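Local coordinates for proton-dependent oligopeptide transporter family protein (Xanthomonas campestris, PDB 6EI3) that probably carries short peptides across the bacterial membrane together with protons, as a member of the POT family within the major facilitator superfamily, at residues W269-A274 and G285-L290; P336-L341 and P402-T407. All coordinates share one frame; numbering follows the deposited sequence.

Both interactions join helical parts of the chain and are largely buried, but they have no element in common, and their nearest atoms lie about 24 Å apart. Interaction 1 is short-range: it spans the short connection between helices 248-270 and 281-306, its centre about 26 Å from that of the chain, and combines leucine and valine packing with a salt bridge to the exposed Glu272. Interaction 2, nearer the chain centre (about 17 Å, centre to centre), brings together helices 334-357 and 400-424, far apart in sequence; between its two segments the contact is apolar, while Asn335, just before 336-341, adds a polar bond to the threonine hydroxyl. Different 78M lipid molecules border the two contacts.

Interaction 1 (W269-A274 and G285-L290)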
loop_
_atom_site.group_PDB
_atom_site.type_symbol
_atom_site.label_atom_id
_atom_site.label_comp_id
_atom_site.label_asym_id
_atom_site.label_seq_id
_atom_site.Cartn_x
_atom_site.Cartn_y
_atom_site.Cartn_z
ATOM N N TRP A 269 0.068 18.242 -20.762
ATOM C CA TRP A 269 0.302 18.857 -22.073
ATOM C C TRP A 269 -0.667 20.002 -22.382
ATOM O O TRP A 269 -0.240 21.030 -22.910
ATOM C CB TRP A 269 0.146 17.796 -23.176
ATOM C CG TRP A 269 1.414 17.174 -23.679
ATOM C CD1 TRP A 269 2.078 16.116 -23.132
ATOM C CD2 TRP A 269 2.081 17.476 -24.908
ATOM N NE1 TRP A 269 3.147 15.766 -23.924
ATOM C CE2 TRP A 269 3.175 16.585 -25.021
ATOM C CE3 TRP A 269 1.888 18.437 -25.913
ATOM C CZ2 TRP A 269 4.064 16.623 -26.103
ATOM C CZ3 TRP A 269 2.771 18.472 -26.980
ATOM C CH2 TRP A 269 3.845 17.576 -27.065
ATOM N N GLN A 270 -1.970 19.801 -22.094
ATOM C CA GLN A 270 -3.057 20.725 -22.429
ATOM C C GLN A 270 -3.771 21.355 -21.226
ATOM O O GLN A 270 -4.870 21.881 -21.400
ATOM C CB GLN A 270 -4.109 19.968 -23.270
ATOM C CG GLN A 270 -3.655 19.480 -24.631
ATOM C CD GLN A 270 -4.681 18.605 -25.331
ATOM O OE1 GLN A 270 -4.330 17.794 -26.176
ATOM N NE2 GLN A 270 -5.968 18.732 -25.008
ATOM N N LEU A 271 -3.180 21.306 -20.019
ATOM C CA LEU A 271 -3.815 21.842 -18.813
ATOM C C LEU A 271 -4.102 23.352 -18.889
ATOM O O LEU A 271 -5.115 23.801 -18.343
ATOM C CB LEU A 271 -3.017 21.478 -17.547
ATOM C CG LEU A 271 -3.619 21.874 -16.209
ATOM C CD1 LEU A 271 -5.016 21.289 -16.005
ATOM C CD2 LEU A 271 -2.718 21.491 -15.099
ATOM N N GLU A 272 -3.247 24.117 -19.584
ATOM C CA GLU A 272 -3.451 25.561 -19.745
ATOM C C GLU A 272 -4.733 25.905 -20.522
ATOM O O GLU A 272 -5.273 26.986 -20.314
ATOM C CB GLU A 272 -2.217 26.256 -20.353
ATOM C CG GLU A 272 -1.016 26.297 -19.414
ATOM C CD GLU A 272 -1.228 26.988 -18.079
ATOM O OE1 GLU A 272 -1.613 28.180 -18.078
ATOM O OE2 GLU A 272 -1.003 26.340 -17.032
ATOM N N ARG A 273 -5.261 24.967 -21.350
ATOM C CA ARG A 273 -6.501 25.167 -22.132
ATOM C C ARG A 273 -7.778 25.116 -21.250
ATOM O O ARG A 273 -8.882 25.339 -21.757
ATOM C CB ARG A 273 -6.611 24.145 -23.273
ATOM C CG ARG A 273 -5.416 24.086 -24.211
ATOM C CD ARG A 273 -5.635 22.980 -25.208
ATOM N NE ARG A 273 -4.501 22.800 -26.112
ATOM C CZ ARG A 273 -4.555 22.080 -27.226
ATOM N NH1 ARG A 273 -5.692 21.497 -27.595
ATOM N NH2 ARG A 273 -3.482 21.958 -27.996
ATOM N N ALA A 274 -7.621 24.813 -19.942
ATOM C CA ALA A 274 -8.718 24.767 -18.974
ATOM C C ALA A 274 -8.892 26.107 -18.235
ATOM O O ALA A 274 -9.954 26.334 -17.651
ATOM C CB ALA A 274 -8.475 23.646 -17.966
ATOM N N GLY A 285 -4.453 23.842 -9.031
ATOM C CA GLY A 285 -4.702 22.708 -8.148
ATOM C C GLY A 285 -4.499 21.362 -8.816
ATOM O O GLY A 285 -3.955 20.448 -8.197
ATOM N N VAL A 286 -4.893 21.247 -10.102
ATOM C CA VAL A 286 -4.716 20.036 -10.906
ATOM C C VAL A 286 -3.238 19.925 -11.319
ATOM O O VAL A 286 -2.718 18.815 -11.362
ATOM C CB VAL A 286 -5.731 19.951 -12.095
ATOM C CG1 VAL A 286 -5.401 18.807 -13.054
ATOM C CG2 VAL A 286 -7.159 19.806 -11.573
ATOM N N ARG A 287 -2.559 21.075 -11.591
ATOM C CA ARG A 287 -1.120 21.111 -11.904
ATOM C C ARG A 287 -0.317 20.570 -10.709
ATOM O O ARG A 287 0.603 19.768 -10.900
ATOM C CB ARG A 287 -0.652 22.539 -12.247
ATOM C CG ARG A 287 0.736 22.552 -12.879
ATOM C CD ARG A 287 1.068 23.814 -13.661
ATOM N NE ARG A 287 0.271 23.990 -14.881
ATOM C CZ ARG A 287 0.496 23.371 -16.038
ATOM N NH1 ARG A 287 1.474 22.478 -16.144
ATOM N NH2 ARG A 287 -0.270 23.622 -17.089
ATOM N N ALA A 288 -0.680 21.013 -9.486
ATOM C CA ALA A 288 -0.063 20.588 -8.238
ATOM C C ALA A 288 -0.274 19.074 -8.031
ATOM O O ALA A 288 0.676 18.374 -7.674
ATOM C CB ALA A 288 -0.655 21.376 -7.081
ATOM N N LEU A 289 -1.501 18.567 -8.312
ATOM C CA LEU A 289 -1.855 17.142 -8.212
ATOM C C LEU A 289 -1.006 16.286 -9.158
ATOM O O LEU A 289 -0.604 15.191 -8.775
ATOM C CB LEU A 289 -3.351 16.921 -8.531
ATOM C CG LEU A 289 -4.302 16.431 -7.425
ATOM C CD1 LEU A 289 -3.720 15.269 -6.612
ATOM C CD2 LEU A 289 -4.762 17.561 -6.547
ATOM N N LEU A 290 -0.746 16.771 -10.387
ATOM C CA LEU A 290 0.080 16.046 -11.358
ATOM C C LEU A 290 1.552 15.987 -10.953
ATOM O O LEU A 290 2.207 14.972 -11.182
ATOM C CB LEU A 290 -0.091 16.565 -12.781
ATOM C CG LEU A 290 -1.474 16.372 -13.399
ATOM C CD1 LEU A 290 -1.595 17.158 -14.695
ATOM C CD2 LEU A 290 -1.819 14.861 -13.595
#
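Leu271 and Arg287 mark the nearest backbone approach of the two segments, 7.5 Å from CA to CA. Residues 271-273 are 3-10, whereas 285-290 is regular helix. With CG anti to the backbone N (chi1 -175°), Leu271 reaches across to the second helix. Its CD2 rests 3.5 Å from Arg287 N, and the same methyl lies over one face of the Arg287 guanidinium, 3.6 Å above the plane and displaced toward the rim. The other branch, CD1, meets Val286 CG1 at 3.9 Å, and a looser touch of CD2 with Leu290 CD1 extends the apolar patch.

Arg287 bends at chi3 (-67°), which turns NE out of the line of the chain, and its NH2 comes 3.5 Å from Leu271 CB. That nitrogen also donates to Glu272 OE2 at 2.8 Å, in a salt bridge that engages the anti lone pair of OE2. The bond is bent, with an angle of 130° at the hydrogen, and OE2 stands tilted from the guanidinium plane. Glu272 OE1 pairs with Arg275, so the carboxylate is shared between two arginines, while Trp268 offers Arg287 a cation-pi contact. Helix 206-215 backs the apolar side, its Val209 touching both Leu271 and Val286, and Val283 also packs on Leu271. The contact joins helix 281-306, first of the C-terminal bundle, to 248-270, probably one of the two extra inter-bundle helices of bacterial POT transporters.

Interaction 2 (P336-L341 and P402-T407); sequences PLLVML and PYALLT. With 78M ((2S)-2,3-dihydroxypropyl(7Z)-pentadec-7-enoate), chain N.
Thr407 turns its methyl to Leu338 and Val339 while its hydroxyl bonds back to its own helix and also to Asn335. CG2 stands anti to the backbone N and lies 3.5 Å from Leu338 CB; it is equally close to the Val339 amide N and also touches the CG2 branch of Val339. The first torsion (chi1 -52°) puts OG1 beside the backbone N, from where it donates to Tyr403 O at 2.8 Å. Thr407 N reaches the same oxygen from the opposite face of the carbonyl plane. The bond to Asn335 ND2 is a polar tie between the two helices.

Leu338 points at the other helix, its CD1 lying 3.7 Å from Ala404 N and 4.1 Å from Tyr403 CB. The CA atoms of Leu338 and Thr407 are 6.3 Å apart, and the axes of the short segments, inclined at 52°, approach to 9.5 Å.

Leu337, Met340 and Leu341 instead touch a 78M lipid tail, with Met340 O 3.5 Å from its C9. Val339 packs on Phe513 and Gln514, in a C-terminal ENLYFQ sequence probably left from a TEV-cleavable tag. Leu405 and Leu406 lean on helix 363-389, while Trp313 of helix 312-317 meets the Tyr403 ring edge-to-face. Both helices belong to the C-terminal bundle of the MFS fold, and Pro336 and Met340 pack on helix 137-165 of the N-terminal bundle, placing 334-357 at the interface of the halves.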
loop_
_atom_site.group_PDB
_atom_site.type_symbol
_atom_site.label_atom_id
_atom_site.label_comp_id
_atom_site.label_asym_id
_atom_site.label_seq_id
_atom_site.Cartn_x
_atom_site.Cartn_y
_atom_site.Cartn_z
ATOM N N PRO A 336 5.626 -2.647 13.508
ATOM C CA PRO A 336 4.849 -1.694 14.332
ATOM C C PRO A 336 5.557 -1.285 15.626
ATOM O O PRO A 336 5.390 -0.142 16.058
ATOM C CB PRO A 336 3.539 -2.442 14.600
ATOM C CG PRO A 336 3.899 -3.899 14.484
ATOM C CD PRO A 336 4.876 -3.916 13.337
ATOM N N LEU A 337 6.389 -2.176 16.222
ATOM C CA LEU A 337 7.161 -1.803 17.415
ATOM C C LEU A 337 8.123 -0.662 17.053
ATOM O O LEU A 337 8.215 0.322 17.780
ATOM C CB LEU A 337 7.963 -2.995 17.990
ATOM C CG LEU A 337 8.966 -2.636 19.109
ATOM C CD1 LEU A 337 8.260 -2.209 20.381
ATOM C CD2 LEU A 337 9.949 -3.772 19.390
ATOM N N LEU A 338 8.831 -0.809 15.917
ATOM C CA LEU A 338 9.801 0.182 15.471
ATOM C C LEU A 338 9.138 1.478 14.986
ATOM O O LEU A 338 9.708 2.546 15.164
ATOM C CB LEU A 338 10.771 -0.408 14.434
ATOM C CG LEU A 338 11.830 -1.351 14.980
ATOM C CD1 LEU A 338 12.324 -2.286 13.889
ATOM C CD2 LEU A 338 12.988 -0.586 15.620
ATOM N N VAL A 339 7.930 1.403 14.423
ATOM C CA VAL A 339 7.197 2.607 14.021
ATOM C C VAL A 339 6.911 3.412 15.329
ATOM O O VAL A 339 7.142 4.625 15.380
ATOM C CB VAL A 339 5.867 2.286 13.270
ATOM C CG1 VAL A 339 4.966 3.528 13.173
ATOM C CG2 VAL A 339 6.122 1.706 11.881
ATOM N N MET A 340 6.425 2.723 16.377
ATOM C CA MET A 340 6.071 3.369 17.652
ATOM C C MET A 340 7.269 3.948 18.365
ATOM O O MET A 340 7.111 4.949 19.047
ATOM C CB MET A 340 5.258 2.441 18.569
ATOM C CG MET A 340 3.845 2.220 18.054
ATOM S SD MET A 340 2.805 1.178 19.105
ATOM C CE MET A 340 3.702 -0.400 19.042
ATOM N N LEU A 341 8.463 3.358 18.188
ATOM C CA LEU A 341 9.679 3.904 18.784
ATOM C C LEU A 341 10.247 5.058 17.925
ATOM O O LEU A 341 10.656 6.083 18.472
ATOM C CB LEU A 341 10.767 2.811 18.933
ATOM C CG LEU A 341 10.550 1.723 20.001
ATOM C CD1 LEU A 341 11.622 0.650 19.906
ATOM C CD2 LEU A 341 10.543 2.317 21.405
ATOM N N PRO A 402 17.821 -5.444 9.179
ATOM C CA PRO A 402 16.994 -4.891 8.086
ATOM C C PRO A 402 15.614 -4.403 8.536
ATOM O O PRO A 402 15.113 -3.485 7.916
ATOM C CB PRO A 402 16.919 -6.035 7.066
ATOM C CG PRO A 402 17.209 -7.289 7.846
ATOM C CD PRO A 402 18.171 -6.864 8.922
ATOM N N TYR A 403 15.015 -4.949 9.622
ATOM C CA TYR A 403 13.735 -4.403 10.095
ATOM C C TYR A 403 13.923 -2.949 10.559
ATOM O O TYR A 403 13.105 -2.094 10.226
ATOM C CB TYR A 403 13.112 -5.244 11.235
ATOM C CG TYR A 403 12.031 -6.170 10.723
ATOM C CD1 TYR A 403 10.760 -5.686 10.420
ATOM C CD2 TYR A 403 12.316 -7.494 10.406
ATOM C CE1 TYR A 403 9.796 -6.502 9.838
ATOM C CE2 TYR A 403 11.343 -8.335 9.870
ATOM C CZ TYR A 403 10.085 -7.834 9.588
ATOM O OH TYR A 403 9.141 -8.648 9.034
ATOM N N ALA A 404 15.006 -2.676 11.309
ATOM C CA ALA A 404 15.314 -1.335 11.824
ATOM C C ALA A 404 15.540 -0.364 10.680
ATOM O O ALA A 404 14.951 0.721 10.660
ATOM C CB ALA A 404 16.545 -1.378 12.738
ATOM N N LEU A 405 16.366 -0.774 9.704
ATOM C CA LEU A 405 16.690 0.053 8.547
ATOM C C LEU A 405 15.453 0.351 7.718
ATOM O O LEU A 405 15.191 1.521 7.424
ATOM C CB LEU A 405 17.794 -0.602 7.691
ATOM C CG LEU A 405 19.188 -0.689 8.345
ATOM C CD1 LEU A 405 20.028 -1.750 7.685
ATOM C CD2 LEU A 405 19.914 0.686 8.341
ATOM N N LEU A 406 14.657 -0.702 7.402
ATOM C CA LEU A 406 13.437 -0.563 6.591
ATOM C C LEU A 406 12.345 0.292 7.264
ATOM O O LEU A 406 11.700 1.083 6.578
ATOM C CB LEU A 406 12.887 -1.934 6.160
ATOM C CG LEU A 406 11.574 -1.941 5.344
ATOM C CD1 LEU A 406 11.757 -1.310 3.942
ATOM C CD2 LEU A 406 11.003 -3.332 5.251
ATOM N N THR A 407 12.127 0.093 8.585
ATOM C CA THR A 407 11.133 0.836 9.352
ATOM C C THR A 407 11.555 2.290 9.496
ATOM O O THR A 407 10.689 3.180 9.458
ATOM C CB THR A 407 10.795 0.147 10.673
ATOM O OG1 THR A 407 10.453 -1.208 10.361
ATOM C CG2 THR A 407 9.600 0.816 11.370
HETATM O O21 78M N . 10.702 5.619 24.545
HETATM C C20 78M N . 10.917 6.804 25.300
HETATM C C18 78M N . 10.055 6.817 26.540
HETATM O O19 78M N . 8.669 6.830 26.181
HETATM C C17 78M N . 10.372 7.961 27.479
HETATM O O2 78M N . 9.941 9.172 26.812
HETATM C C1 78M N . 9.037 9.952 27.419
HETATM O O1 78M N . 8.554 9.716 28.497
HETATM C C2 78M N . 8.714 11.161 26.587
HETATM C C3 78M N . 7.598 10.935 25.574
HETATM C C4 78M N . 8.065 10.222 24.308
HETATM C C5 78M N . 6.968 9.907 23.293
HETATM C C6 78M N . 6.069 8.708 23.636
HETATM C C7 78M N . 6.750 7.373 23.546
HETATM C C8 78M N . 6.582 6.474 22.595
HETATM C C9 78M N . 7.244 5.136 22.506
HETATM C C10 78M N . 6.218 4.017 22.369
HETATM C C11 78M N . 6.799 2.619 22.469
HETATM C C12 78M N . 5.763 1.505 22.350
HETATM C C13 78M N . 6.279 0.108 22.671
HETATM C C15 78M N . 7.058 -1.523 24.453
HETATM C C14 78M N . 6.388 -0.201 24.161
#